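Side-chain contacts in ribosomal protein S2-related protein (Deinococcus radiodurans, PDB 2JH3), which resembles chelatases in fold, carries a [4Fe-4S] iron-sulfur cluster and may act as a sirohydrochlorin ferrochelatase: residues L39-V44 and A259-G264; G100-L105 and R109-R114; G329-T334 and P344-R349; R341-P344 and R349-P352; M393-R398 and C450-T455. All coordinates share one frame; numbering follows the deposited sequence.

Contact 1 (L39-V44 and A259-G264); sequences LPYDEV and ALAAEG
Y41, in the loop that leads into strand 43-48, faces A261 in the last turn of helix 253-262, and E263 is the first residue to leave helical angles there, although its N still bonds to A259 O at 3.1 Å. The setting is the alpha/beta fold of a chelatase-like CbiX domain. Strand 43-48 is an outermost strand of the five-stranded mixed sheet, while helix 253-262 arrives from much later in the chain, after the second, fully parallel sheet has been completed. The contact is small, 77 Å² in all, and is carried by one aromatic ring and one methyl group, both buried.

The side chain of Y41 leaves the backbone with CG opposite the carbonyl carbon (chi1 -69°), and the ring then extends from the loop to the helix so that its phenolic end does the touching. A261 CB meets this end obliquely, on the CE1 side: it lies 4.0 Å from Y41 CE1 and 3.9 Å from Y41 CZ. The packing is therefore methyl against the hydroxyl-bearing corner, without an aromatic stack.

Both partners also rest on the sheet. Y41 and A261 each touch L6 of strand 5-10 and T68 of strand 66-71, so the pair lies where helix 253-262 packs on the sheet. The phenol has a weak hydrogen bond with R265, just beyond the helix. The closest approach across the two segments is that of Y41 OH to A261 CB, 3.3 Å.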
# COMPACT_ATOMS: atom_id res chain seq x y z
N LEU A 39 -30.54 -13.03 26.43
CA LEU A 39 -29.77 -11.76 26.56
C LEU A 39 -30.69 -10.57 26.80
O LEU A 39 -31.62 -10.37 26.05
CB LEU A 39 -28.90 -11.49 25.31
CG LEU A 39 -27.74 -10.47 25.50
CD1 LEU A 39 -26.60 -11.13 26.26
CD2 LEU A 39 -27.21 -9.93 24.19
N PRO A 40 -30.40 -9.74 27.81
CA PRO A 40 -31.12 -8.48 28.02
C PRO A 40 -30.74 -7.31 27.08
O PRO A 40 -30.99 -6.13 27.43
CB PRO A 40 -30.75 -8.10 29.46
CG PRO A 40 -29.56 -8.85 29.78
CD PRO A 40 -29.35 -9.94 28.81
N TYR A 41 -30.20 -7.62 25.90
CA TYR A 41 -29.75 -6.60 24.92
C TYR A 41 -30.14 -7.08 23.57
O TYR A 41 -30.09 -8.29 23.32
CB TYR A 41 -28.22 -6.43 25.02
CG TYR A 41 -27.87 -5.78 26.32
CD1 TYR A 41 -27.47 -6.54 27.43
CD2 TYR A 41 -28.04 -4.43 26.47
CE1 TYR A 41 -27.24 -5.91 28.65
CE2 TYR A 41 -27.77 -3.80 27.65
CZ TYR A 41 -27.43 -4.54 28.74
OH TYR A 41 -27.20 -3.80 29.88
N ASP A 42 -30.54 -6.17 22.70
CA ASP A 42 -30.96 -6.54 21.34
C ASP A 42 -29.86 -6.55 20.27
O ASP A 42 -30.12 -7.01 19.15
CB ASP A 42 -32.08 -5.61 20.90
CG ASP A 42 -33.23 -5.66 21.91
OD1 ASP A 42 -33.98 -6.64 21.79
OD2 ASP A 42 -33.24 -4.82 22.86
N GLU A 43 -28.67 -6.07 20.63
CA GLU A 43 -27.48 -6.12 19.82
C GLU A 43 -26.25 -5.95 20.72
O GLU A 43 -26.36 -5.41 21.84
CB GLU A 43 -27.51 -5.04 18.73
CG GLU A 43 -27.13 -3.65 19.19
CD GLU A 43 -27.11 -2.66 18.09
OE1 GLU A 43 -27.01 -3.09 16.91
OE2 GLU A 43 -27.20 -1.46 18.38
N VAL A 44 -25.11 -6.43 20.21
CA VAL A 44 -23.80 -6.30 20.87
C VAL A 44 -22.81 -5.81 19.82
O VAL A 44 -22.64 -6.40 18.73
CB VAL A 44 -23.33 -7.63 21.50
CG1 VAL A 44 -22.04 -7.46 22.24
CG2 VAL A 44 -24.41 -8.20 22.43
N ALA A 259 -22.98 -8.77 34.32
CA ALA A 259 -23.18 -8.24 35.66
C ALA A 259 -22.85 -6.80 35.73
O ALA A 259 -23.59 -6.02 36.36
CB ALA A 259 -22.36 -9.06 36.69
N LEU A 260 -21.77 -6.38 35.09
CA LEU A 260 -21.45 -4.96 35.00
C LEU A 260 -22.48 -4.13 34.26
O LEU A 260 -22.83 -3.04 34.66
CB LEU A 260 -20.10 -4.74 34.27
CG LEU A 260 -18.91 -4.24 35.03
CD1 LEU A 260 -17.71 -4.22 34.09
CD2 LEU A 260 -19.08 -2.93 35.77
N ALA A 261 -22.92 -4.61 33.12
CA ALA A 261 -23.98 -3.95 32.34
C ALA A 261 -25.26 -3.76 33.15
O ALA A 261 -25.90 -2.71 33.06
CB ALA A 261 -24.28 -4.76 31.02
N ALA A 262 -25.60 -4.74 33.97
CA ALA A 262 -26.84 -4.73 34.73
C ALA A 262 -26.79 -3.77 35.91
O ALA A 262 -27.73 -3.04 36.14
CB ALA A 262 -27.15 -6.11 35.18
N GLU A 263 -25.69 -3.78 36.67
CA GLU A 263 -25.52 -2.85 37.82
C GLU A 263 -25.89 -1.44 37.48
O GLU A 263 -25.33 -0.86 36.59
CB GLU A 263 -24.06 -2.82 38.28
CG GLU A 263 -23.60 -4.13 38.93
CD GLU A 263 -22.21 -4.02 39.56
OE1 GLU A 263 -21.31 -3.33 38.96
OE2 GLU A 263 -22.04 -4.63 40.65
N GLY A 264 -26.84 -0.86 38.19
CA GLY A 264 -27.13 0.54 38.04
C GLY A 264 -28.11 0.87 36.94
O GLY A 264 -28.46 2.03 36.80

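Contact 2 (G100-L105 and R109-R114); sequences GVVRVL and RVRYTR
The R109 guanidinium has V102 over one of its faces: V102 CG1 stands 3.7 Å above the plane, displaced toward the rim, and V102 CG2 is 3.9 Å from R109 NH2. R103 is covered similarly by V101 CG1 on one face; R103 NH1 donates to V102 O, which is tilted from the guanidinium plane, and its other N-H groups go to G91 O and, weakly, L90 O. The two strands form an antiparallel beta hairpin (159° between directions). V101-Y112 and R103-V110 are hydrogen-bonded pairs with two bonds each; V102-R111 and V104-R109 are non-hydrogen-bonded. The bond from V110 N to R103 O, 2.9 Å, is nearly straight, 176° at the hydrogen.

V101, R103, V110 and Y112 share one face. The end of L105, whose side chain starts between its N and carbonyl carbon (chi1 86°), comes in to V110, with L105 CD2 3.4 Å from V110 CG2, tighter than usual. At the other end G100, with positive phi, brings its CA to 3.0 Å from Y112 O. Y112 OH bonds to T80 O.

R111, on the V102 face, sends NH2 to A261 O and NE to G99 O. The chemistry thus divides: valine methyls take guanidinium faces, and carbonyl oxygens take the N-H groups of R103 and R111.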
# COMPACT_ATOMS: atom_id res chain seq x y z
N GLY A 100 -22.24 3.49 36.83
CA GLY A 100 -21.88 4.20 35.60
C GLY A 100 -22.13 5.69 35.59
O GLY A 100 -22.56 6.26 36.54
N VAL A 101 -21.69 6.29 34.50
CA VAL A 101 -21.90 7.68 34.12
C VAL A 101 -22.95 7.69 33.01
O VAL A 101 -22.82 6.99 32.00
CB VAL A 101 -20.61 8.24 33.54
CG1 VAL A 101 -20.83 9.65 32.97
CG2 VAL A 101 -19.56 8.32 34.61
N VAL A 102 -24.00 8.48 33.22
CA VAL A 102 -25.12 8.54 32.31
C VAL A 102 -25.10 9.90 31.59
O VAL A 102 -24.89 10.93 32.23
CB VAL A 102 -26.46 8.33 33.08
CG1 VAL A 102 -27.64 8.66 32.18
CG2 VAL A 102 -26.57 6.92 33.56
N ARG A 103 -25.27 9.88 30.25
CA ARG A 103 -25.28 11.08 29.44
C ARG A 103 -26.35 10.95 28.34
O ARG A 103 -26.69 9.86 27.88
CB ARG A 103 -23.94 11.35 28.73
CG ARG A 103 -22.73 11.61 29.64
CD ARG A 103 -22.72 13.01 30.24
NE ARG A 103 -21.58 13.26 31.15
CZ ARG A 103 -21.62 13.08 32.46
NH1 ARG A 103 -22.72 12.65 33.08
NH2 ARG A 103 -20.55 13.36 33.18
N VAL A 104 -26.89 12.09 27.91
CA VAL A 104 -27.67 12.09 26.69
C VAL A 104 -26.73 12.66 25.63
O VAL A 104 -26.29 13.81 25.73
CB VAL A 104 -28.96 12.89 26.78
CG1 VAL A 104 -29.66 12.83 25.42
CG2 VAL A 104 -29.86 12.35 27.89
N LEU A 105 -26.37 11.82 24.67
CA LEU A 105 -25.60 12.31 23.55
C LEU A 105 -26.10 11.75 22.23
O LEU A 105 -26.55 10.62 22.14
CB LEU A 105 -24.09 12.19 23.81
CG LEU A 105 -23.19 11.01 23.57
CD1 LEU A 105 -21.83 11.55 23.09
CD2 LEU A 105 -23.00 10.24 24.88
N ARG A 109 -29.48 7.79 25.15
CA ARG A 109 -29.05 7.67 26.52
C ARG A 109 -27.94 6.62 26.61
O ARG A 109 -28.14 5.46 26.33
CB ARG A 109 -30.18 7.21 27.36
CG ARG A 109 -29.92 7.30 28.82
CD ARG A 109 -30.96 6.48 29.53
NE ARG A 109 -30.87 6.58 30.98
CZ ARG A 109 -30.27 5.70 31.78
NH1 ARG A 109 -29.67 4.61 31.28
NH2 ARG A 109 -30.29 5.90 33.11
N VAL A 110 -26.78 7.07 27.02
CA VAL A 110 -25.59 6.26 27.13
C VAL A 110 -25.22 6.16 28.60
O VAL A 110 -25.07 7.19 29.28
CB VAL A 110 -24.40 6.96 26.40
CG1 VAL A 110 -23.19 6.06 26.35
CG2 VAL A 110 -24.84 7.40 25.01
N ARG A 111 -25.01 4.93 29.05
CA ARG A 111 -24.41 4.63 30.37
C ARG A 111 -23.04 3.95 30.16
O ARG A 111 -22.94 2.89 29.54
CB ARG A 111 -25.34 3.70 31.14
CG ARG A 111 -24.98 3.49 32.56
CD ARG A 111 -26.16 2.79 33.31
NE ARG A 111 -25.60 1.62 33.97
CZ ARG A 111 -25.80 0.36 33.61
NH1 ARG A 111 -26.61 0.02 32.61
NH2 ARG A 111 -25.16 -0.56 34.29
N TYR A 112 -22.02 4.60 30.66
CA TYR A 112 -20.63 4.16 30.64
C TYR A 112 -20.29 3.52 31.98
O TYR A 112 -20.38 4.17 33.04
CB TYR A 112 -19.73 5.35 30.34
CG TYR A 112 -18.24 5.07 30.27
CD1 TYR A 112 -17.69 4.38 29.20
CD2 TYR A 112 -17.37 5.50 31.26
CE1 TYR A 112 -16.32 4.14 29.11
CE2 TYR A 112 -15.98 5.25 31.17
CZ TYR A 112 -15.48 4.57 30.08
OH TYR A 112 -14.13 4.28 29.97
N THR A 113 -19.97 2.23 31.96
CA THR A 113 -19.73 1.49 33.21
C THR A 113 -18.25 1.55 33.64
O THR A 113 -17.35 2.02 32.92
CB THR A 113 -20.16 0.02 33.13
OG1 THR A 113 -19.22 -0.76 32.35
CG2 THR A 113 -21.54 -0.16 32.52
N ARG A 114 -18.03 1.02 34.85
CA ARG A 114 -16.71 0.72 35.34
C ARG A 114 -16.17 -0.35 34.45
O ARG A 114 -16.91 -1.08 33.76
CB ARG A 114 -16.81 0.27 36.80
CG ARG A 114 -17.20 1.41 37.68
CD ARG A 114 -17.23 0.99 39.17
NE ARG A 114 -15.89 0.74 39.70
CZ ARG A 114 -15.64 0.33 40.96
NH1 ARG A 114 -16.65 0.09 41.81
NH2 ARG A 114 -14.39 0.10 41.34

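Contact 3 (G329-T334 and P344-R349); sequences GLRDLT and PIRTWR
Hydrogen bonds carry this contact, and R346 supplies both that cross it. Its side chain is extended from CG to NE and projects from a type I turn, I345 to W348, to the C-terminal end of helix 327-333. R346 NH2 donates to T334 OG1 at 2.9 Å along a nearly straight path (176°), with the oxygen only 3° out of the guanidinium plane. R346 NH1 reaches R331 O, also at 2.9 Å but more bent (142°). R331 O accepts T334 N as well, from the opposite face of its carbonyl plane. T334 OG1 in turn donates to L330 O at 2.8 Å, so the hydroxyl is gripped from two sides.

The ionic interaction stays within the helix: R331 NH1 bonds to D332 OD1 at 2.7 Å.

By packing, R331 CG lies 3.7 Å from R346 NH1, and T334 O sits over a guanidinium face. L371 O is a further acceptor for R346 NH2, and E52 takes R346 N.

A cationic group meeting carbonyl and hydroxyl oxygens at a helix C-terminus is consistent with favourable dipole pairing; it ties this helix to the loop whose W348 touches the iron-sulfur cluster.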
# COMPACT_ATOMS: atom_id res chain seq x y z
N GLY A 329 -16.97 -14.56 11.00
CA GLY A 329 -16.07 -15.19 10.04
C GLY A 329 -15.54 -14.27 8.95
O GLY A 329 -14.36 -14.34 8.55
N LEU A 330 -16.46 -13.51 8.38
CA LEU A 330 -16.12 -12.47 7.40
C LEU A 330 -15.13 -11.46 7.97
O LEU A 330 -14.15 -11.12 7.30
CB LEU A 330 -17.37 -11.74 6.98
CG LEU A 330 -17.28 -10.51 6.06
CD1 LEU A 330 -16.48 -10.86 4.84
CD2 LEU A 330 -18.63 -10.06 5.66
N ARG A 331 -15.39 -10.98 9.18
CA ARG A 331 -14.51 -10.08 9.94
C ARG A 331 -13.07 -10.64 10.16
O ARG A 331 -12.04 -10.02 9.78
CB ARG A 331 -15.20 -9.66 11.26
CG ARG A 331 -14.31 -8.78 12.18
CD ARG A 331 -13.68 -9.61 13.33
NE ARG A 331 -14.70 -9.73 14.41
CZ ARG A 331 -15.08 -10.84 15.01
NH1 ARG A 331 -14.54 -12.01 14.78
NH2 ARG A 331 -16.02 -10.77 15.90
N ASP A 332 -13.00 -11.90 10.59
CA ASP A 332 -11.72 -12.59 10.73
C ASP A 332 -10.98 -12.70 9.37
O ASP A 332 -9.80 -12.51 9.29
CB ASP A 332 -11.93 -14.03 11.20
CG ASP A 332 -12.49 -14.16 12.61
OD1 ASP A 332 -12.65 -13.16 13.31
OD2 ASP A 332 -12.74 -15.31 13.02
N LEU A 333 -11.68 -13.05 8.30
CA LEU A 333 -11.01 -13.24 7.04
C LEU A 333 -10.50 -11.93 6.38
O LEU A 333 -9.56 -11.96 5.55
CB LEU A 333 -11.88 -13.99 6.05
CG LEU A 333 -11.50 -15.42 5.61
CD1 LEU A 333 -10.86 -16.30 6.72
CD2 LEU A 333 -12.75 -16.10 4.96
N THR A 334 -11.06 -10.82 6.76
CA THR A 334 -10.71 -9.50 6.22
C THR A 334 -9.88 -8.67 7.21
O THR A 334 -9.58 -7.48 6.97
CB THR A 334 -11.99 -8.75 5.83
OG1 THR A 334 -12.88 -8.63 6.94
CG2 THR A 334 -12.72 -9.48 4.68
N PRO A 344 -5.88 -2.03 10.75
CA PRO A 344 -6.61 -1.25 11.77
C PRO A 344 -7.62 -0.29 11.20
O PRO A 344 -8.64 -0.00 11.82
CB PRO A 344 -5.49 -0.56 12.51
CG PRO A 344 -4.42 -0.42 11.56
CD PRO A 344 -4.47 -1.61 10.69
N ILE A 345 -7.37 0.17 9.96
CA ILE A 345 -8.27 1.01 9.25
C ILE A 345 -8.82 0.23 8.06
O ILE A 345 -8.10 -0.04 7.10
CB ILE A 345 -7.56 2.33 8.74
CG1 ILE A 345 -6.86 3.10 9.86
CG2 ILE A 345 -8.58 3.19 8.05
CD1 ILE A 345 -7.72 3.52 11.04
N ARG A 346 -10.11 -0.14 8.13
CA ARG A 346 -10.67 -1.16 7.24
C ARG A 346 -11.02 -0.61 5.88
O ARG A 346 -11.30 -1.35 4.98
CB ARG A 346 -11.86 -1.84 7.95
CG ARG A 346 -11.42 -2.97 8.91
CD ARG A 346 -12.49 -3.58 9.78
NE ARG A 346 -12.11 -4.92 10.23
CZ ARG A 346 -12.19 -6.03 9.52
NH1 ARG A 346 -11.76 -7.16 10.05
NH2 ARG A 346 -12.83 -6.08 8.34
N THR A 347 -11.08 0.71 5.74
CA THR A 347 -11.24 1.36 4.43
C THR A 347 -9.92 1.51 3.59
O THR A 347 -9.95 2.09 2.54
CB THR A 347 -11.84 2.71 4.55
OG1 THR A 347 -11.19 3.51 5.56
CG2 THR A 347 -13.30 2.57 4.92
N TRP A 348 -8.82 1.00 4.10
CA TRP A 348 -7.60 0.95 3.33
C TRP A 348 -7.79 0.01 2.17
O TRP A 348 -8.51 -0.99 2.27
CB TRP A 348 -6.36 0.61 4.20
CG TRP A 348 -5.83 1.83 4.83
CD1 TRP A 348 -6.57 2.92 5.22
CD2 TRP A 348 -4.50 2.09 5.21
NE1 TRP A 348 -5.74 3.86 5.76
CE2 TRP A 348 -4.46 3.39 5.73
CE3 TRP A 348 -3.29 1.40 5.03
CZ2 TRP A 348 -3.27 3.98 6.20
CZ3 TRP A 348 -2.12 1.98 5.44
CH2 TRP A 348 -2.10 3.26 6.01
N ARG A 349 -7.22 0.39 1.02
CA ARG A 349 -7.28 -0.39 -0.22
C ARG A 349 -6.38 -1.63 -0.16
O ARG A 349 -5.49 -1.89 -1.04
CB ARG A 349 -6.96 0.52 -1.39
CG ARG A 349 -7.61 0.10 -2.76
CD ARG A 349 -6.81 0.62 -3.98
NE ARG A 349 -6.81 2.10 -3.93
CZ ARG A 349 -6.39 2.90 -4.91
NH1 ARG A 349 -5.91 2.37 -6.00
NH2 ARG A 349 -6.40 4.20 -4.76

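Contact 4 (R341-P344 and R349-P352); sequences RWRP and RTLP
R343 and T350 run alongside one another, pointing opposite ways, within the irregular loop that joins helix 327-333 to strand 355-359 in the DR2241 stabilising domain. Neither 341-344 nor 349-352 is helix or strand; their closest CA atoms, those of R343 and T350, are 7.8 Å apart, and the gap is spanned by side chains.

The R343 chain turns at its third torsion (chi3 64°), and this bend presents the edge of the guanidinium to T350. R343 NE donates to T350 OG1 at 2.9 Å with an angle of 174° at the hydrogen, and the oxygen lies within 2° of the guanidinium plane. T350 is therefore the acceptor in this bond, met edge-on.

L351 lies slantwise over the same group. Its CA stands 3.9 Å above the guanidinium plane, toward the rim, and L351 CD1 comes over that face to 3.6 Å from R343 NH1.

The other edges of the guanidinium look back into the surrounding loop: R343 NH1 bonds to T334 O, and R343 NH2 to both R346 O and W348 O. With NE engaged by T350, every nitrogen of the group has an acceptor, which fixes its rotation and stitches four points of the chain together. Beyond it lies the subunit interface, where L351 O accepts NH1 of R349 of the second subunit, while L351 N bonds to E296 OE1 of its own chain. Just before the guanidinium, R343 CD approaches P352 CD to 4.4 Å.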
# COMPACT_ATOMS: atom_id res chain seq x y z
N ARG A 341 -0.56 -8.73 7.37
CA ARG A 341 -0.41 -7.61 8.23
C ARG A 341 -1.82 -7.11 8.65
O ARG A 341 -2.77 -7.14 7.81
CB ARG A 341 0.37 -6.53 7.52
CG ARG A 341 1.86 -6.91 7.22
CD ARG A 341 2.48 -5.77 6.48
NE ARG A 341 1.83 -5.53 5.19
CZ ARG A 341 2.46 -5.39 4.03
NH1 ARG A 341 3.79 -5.43 3.95
NH2 ARG A 341 1.74 -5.19 2.92
N TRP A 342 -1.94 -6.66 9.90
CA TRP A 342 -3.19 -6.21 10.48
C TRP A 342 -3.70 -5.02 9.70
O TRP A 342 -2.92 -4.18 9.28
CB TRP A 342 -2.92 -5.78 11.91
CG TRP A 342 -4.05 -5.62 12.78
CD1 TRP A 342 -4.39 -4.48 13.47
CD2 TRP A 342 -4.99 -6.62 13.17
NE1 TRP A 342 -5.49 -4.71 14.24
CE2 TRP A 342 -5.88 -6.00 14.09
CE3 TRP A 342 -5.21 -7.96 12.82
CZ2 TRP A 342 -6.96 -6.68 14.65
CZ3 TRP A 342 -6.26 -8.64 13.42
CH2 TRP A 342 -7.12 -7.98 14.33
N ARG A 343 -5.02 -4.92 9.60
CA ARG A 343 -5.69 -3.78 9.01
C ARG A 343 -6.52 -2.97 10.01
O ARG A 343 -7.75 -3.18 10.12
CB ARG A 343 -6.63 -4.34 7.95
CG ARG A 343 -5.92 -5.10 6.80
CD ARG A 343 -6.85 -5.63 5.70
NE ARG A 343 -7.52 -4.53 5.00
CZ ARG A 343 -8.80 -4.20 5.04
NH1 ARG A 343 -9.66 -4.91 5.73
NH2 ARG A 343 -9.21 -3.08 4.39
N PRO A 344 -5.88 -2.03 10.75
CA PRO A 344 -6.61 -1.25 11.77
C PRO A 344 -7.62 -0.29 11.20
O PRO A 344 -8.64 -0.00 11.82
CB PRO A 344 -5.49 -0.56 12.51
CG PRO A 344 -4.42 -0.42 11.56
CD PRO A 344 -4.47 -1.61 10.69
N ARG A 349 -7.22 0.39 1.02
CA ARG A 349 -7.28 -0.39 -0.22
C ARG A 349 -6.38 -1.63 -0.16
O ARG A 349 -5.49 -1.89 -1.04
CB ARG A 349 -6.96 0.52 -1.39
CG ARG A 349 -7.61 0.10 -2.76
CD ARG A 349 -6.81 0.62 -3.98
NE ARG A 349 -6.81 2.10 -3.93
CZ ARG A 349 -6.39 2.90 -4.91
NH1 ARG A 349 -5.91 2.37 -6.00
NH2 ARG A 349 -6.40 4.20 -4.76
N THR A 350 -6.63 -2.47 0.85
CA THR A 350 -5.78 -3.62 1.17
C THR A 350 -6.60 -4.83 1.55
O THR A 350 -6.05 -5.75 2.11
CB THR A 350 -4.86 -3.27 2.32
OG1 THR A 350 -5.68 -2.96 3.43
CG2 THR A 350 -3.96 -2.07 1.97
N LEU A 351 -7.88 -4.89 1.14
CA LEU A 351 -8.76 -6.00 1.47
C LEU A 351 -8.17 -7.17 0.74
O LEU A 351 -7.79 -7.05 -0.38
CB LEU A 351 -10.18 -5.74 0.99
CG LEU A 351 -11.33 -6.58 1.50
CD1 LEU A 351 -11.48 -6.28 2.90
CD2 LEU A 351 -12.58 -6.23 0.72
N PRO A 352 -8.04 -8.31 1.40
CA PRO A 352 -7.55 -9.50 0.73
C PRO A 352 -8.60 -10.19 -0.18
O PRO A 352 -9.80 -10.03 -0.02
CB PRO A 352 -7.09 -10.38 1.93
CG PRO A 352 -8.10 -10.05 2.97
CD PRO A 352 -8.35 -8.55 2.81

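Contact 5 (M393-R398 and C450-T455); sequences MSTARR and CAEACT. With SF4 (iron/sulfur cluster), chain E.
T395, on helix 392-398, and A453, in the loop after strand 448-450, bring the two backbones closest, 7.1 Å between their CA atoms; no backbone atom of one hydrogen-bonds directly to the other, and side chains and a water do the joining.

E452 is the main link. Its chain is extended, with CG opposite the backbone N (chi1 -171°), and its carboxylate meets T395 and R398 coming from the helix. T395 OG1 donates to E452 OE2 at 2.9 Å on the anti lone pair. R398 forms a salt bridge end-on with the same oxygen: NH1 to E452 OE2 is 3.0 Å, on the syn lone pair, and NH2 to E452 OE2 is 3.2 Å, from above the carboxylate plane. OE2 stays within 1° of the guanidinium plane, although the two flat groups are 86° apart. Three donors thus hold one oxygen; E452 OE1 goes to R56. A water donates to T395 OG1 at 2.9 Å and accepts from A453 N at 3.0 Å.

The segment 450-455 also carries two cluster ligands: C450 SG binds one iron at 2.3 Å and C454 SG a second at 2.4 Å, so the E452 bridge holds the loop between them against the helix. C422 and C425 complete the set of four cysteines.

Strand 448-450 pairs with 427-429 through C450 and T428, C454 is the N-cap of helix 455-467, and R398 NE reaches E87 on helix 78-88, joining the cluster domain to the first CbiX domain.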
# COMPACT_ATOMS: atom_id res chain seq x y z
N MET A 393 -7.26 20.39 14.34
CA MET A 393 -6.71 20.91 15.61
C MET A 393 -7.50 20.42 16.83
O MET A 393 -6.97 20.20 17.92
CB MET A 393 -6.66 22.45 15.58
CG MET A 393 -5.28 23.02 16.08
SD MET A 393 -4.40 22.11 17.44
CE MET A 393 -2.74 22.10 16.70
N SER A 394 -8.79 20.25 16.66
CA SER A 394 -9.58 19.63 17.67
C SER A 394 -9.21 18.14 18.05
O SER A 394 -9.07 17.78 19.24
CB SER A 394 -11.03 19.80 17.22
OG SER A 394 -11.79 19.16 18.15
N THR A 395 -9.01 17.27 17.05
CA THR A 395 -8.42 15.97 17.31
C THR A 395 -7.11 16.07 18.02
O THR A 395 -6.90 15.37 19.02
CB THR A 395 -8.16 15.22 15.98
OG1 THR A 395 -9.33 15.27 15.21
CG2 THR A 395 -7.75 13.75 16.18
N ALA A 396 -6.17 16.87 17.49
CA ALA A 396 -4.81 16.95 18.03
C ALA A 396 -4.82 17.38 19.52
O ALA A 396 -4.08 16.82 20.33
CB ALA A 396 -3.97 17.91 17.21
N ARG A 397 -5.66 18.37 19.82
CA ARG A 397 -5.81 18.92 21.17
C ARG A 397 -6.36 17.91 22.20
O ARG A 397 -6.06 18.06 23.38
CB ARG A 397 -6.76 20.10 21.16
CG ARG A 397 -6.13 21.40 20.83
CD ARG A 397 -7.19 22.49 20.92
NE ARG A 397 -7.48 23.02 22.26
CZ ARG A 397 -6.64 23.77 22.99
NH1 ARG A 397 -5.40 23.99 22.58
NH2 ARG A 397 -7.02 24.25 24.18
N ARG A 398 -7.18 16.93 21.79
CA ARG A 398 -7.62 15.92 22.77
C ARG A 398 -6.48 15.04 23.29
O ARG A 398 -6.59 14.47 24.40
CB ARG A 398 -8.66 14.95 22.22
CG ARG A 398 -9.95 15.54 21.87
CD ARG A 398 -11.06 14.46 21.70
NE ARG A 398 -10.67 13.39 20.80
CZ ARG A 398 -10.89 13.41 19.48
NH1 ARG A 398 -11.49 14.41 18.92
NH2 ARG A 398 -10.47 12.42 18.73
N CYS A 450 -14.45 10.65 5.02
CA CYS A 450 -13.64 10.62 6.23
C CYS A 450 -13.99 11.88 7.02
O CYS A 450 -13.78 13.02 6.53
CB CYS A 450 -12.14 10.57 5.99
SG CYS A 450 -11.25 10.58 7.57
N ALA A 451 -14.55 11.69 8.23
CA ALA A 451 -15.07 12.79 9.00
C ALA A 451 -14.05 13.29 10.02
O ALA A 451 -14.28 14.33 10.67
CB ALA A 451 -16.40 12.36 9.72
N GLU A 452 -12.92 12.57 10.19
CA GLU A 452 -11.98 12.92 11.29
C GLU A 452 -10.67 12.14 11.07
O GLU A 452 -10.69 10.95 10.66
CB GLU A 452 -12.58 12.62 12.70
CG GLU A 452 -11.67 13.18 13.79
CD GLU A 452 -12.21 13.06 15.16
OE1 GLU A 452 -13.25 12.43 15.33
OE2 GLU A 452 -11.59 13.64 16.04
N ALA A 453 -9.54 12.80 11.31
CA ALA A 453 -8.29 12.17 11.32
C ALA A 453 -8.28 10.97 12.25
O ALA A 453 -8.60 11.08 13.44
CB ALA A 453 -7.19 13.13 11.64
N CYS A 454 -7.83 9.84 11.70
CA CYS A 454 -7.75 8.52 12.41
C CYS A 454 -6.46 8.26 13.23
O CYS A 454 -5.45 9.01 13.15
CB CYS A 454 -7.97 7.36 11.40
SG CYS A 454 -6.60 7.11 10.35
N THR A 455 -6.45 7.21 14.03
CA THR A 455 -5.29 6.97 14.90
C THR A 455 -4.03 6.66 14.10
O THR A 455 -2.95 6.98 14.54
CB THR A 455 -5.49 5.89 16.00
OG1 THR A 455 -5.85 4.69 15.38
CG2 THR A 455 -6.59 6.32 16.97
FE1 SF4 E . -9.38 9.38 7.17
FE2 SF4 E . -7.43 7.83 8.25
FE3 SF4 E . -8.50 7.22 5.84
FE4 SF4 E . -6.87 9.40 6.09
S1 SF4 E . -6.24 7.18 6.39
S2 SF4 E . -8.87 9.36 4.96
S3 SF4 E . -7.46 10.16 8.20
S4 SF4 E . -9.61 7.11 7.85
O HOH W 1 -9.69 15.58 12.39

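How the contacts relate
From the N terminus, contact 1 closes a very long loop, bringing 259-264 back to 39-44. Contact 2, the hairpin 100-105/109-114, is nested inside it, and the two touch through R111 and the end of helix 253-262, both reaching the first sheet. Further on, contacts 3 and 4 interleave: 329-334, 341-344, 344-349 and 349-352 follow in order, sharing P344 and R349, with centres 6 Å apart. Contact 3 ties helix 327-333 to the loop before strand 355-359; contact 4 folds that loop on itself. Contact 5 comes last, closing the cluster-binding part, and meets contact 3 where I345 CD1 packs on C454 SG at 3.8 Å.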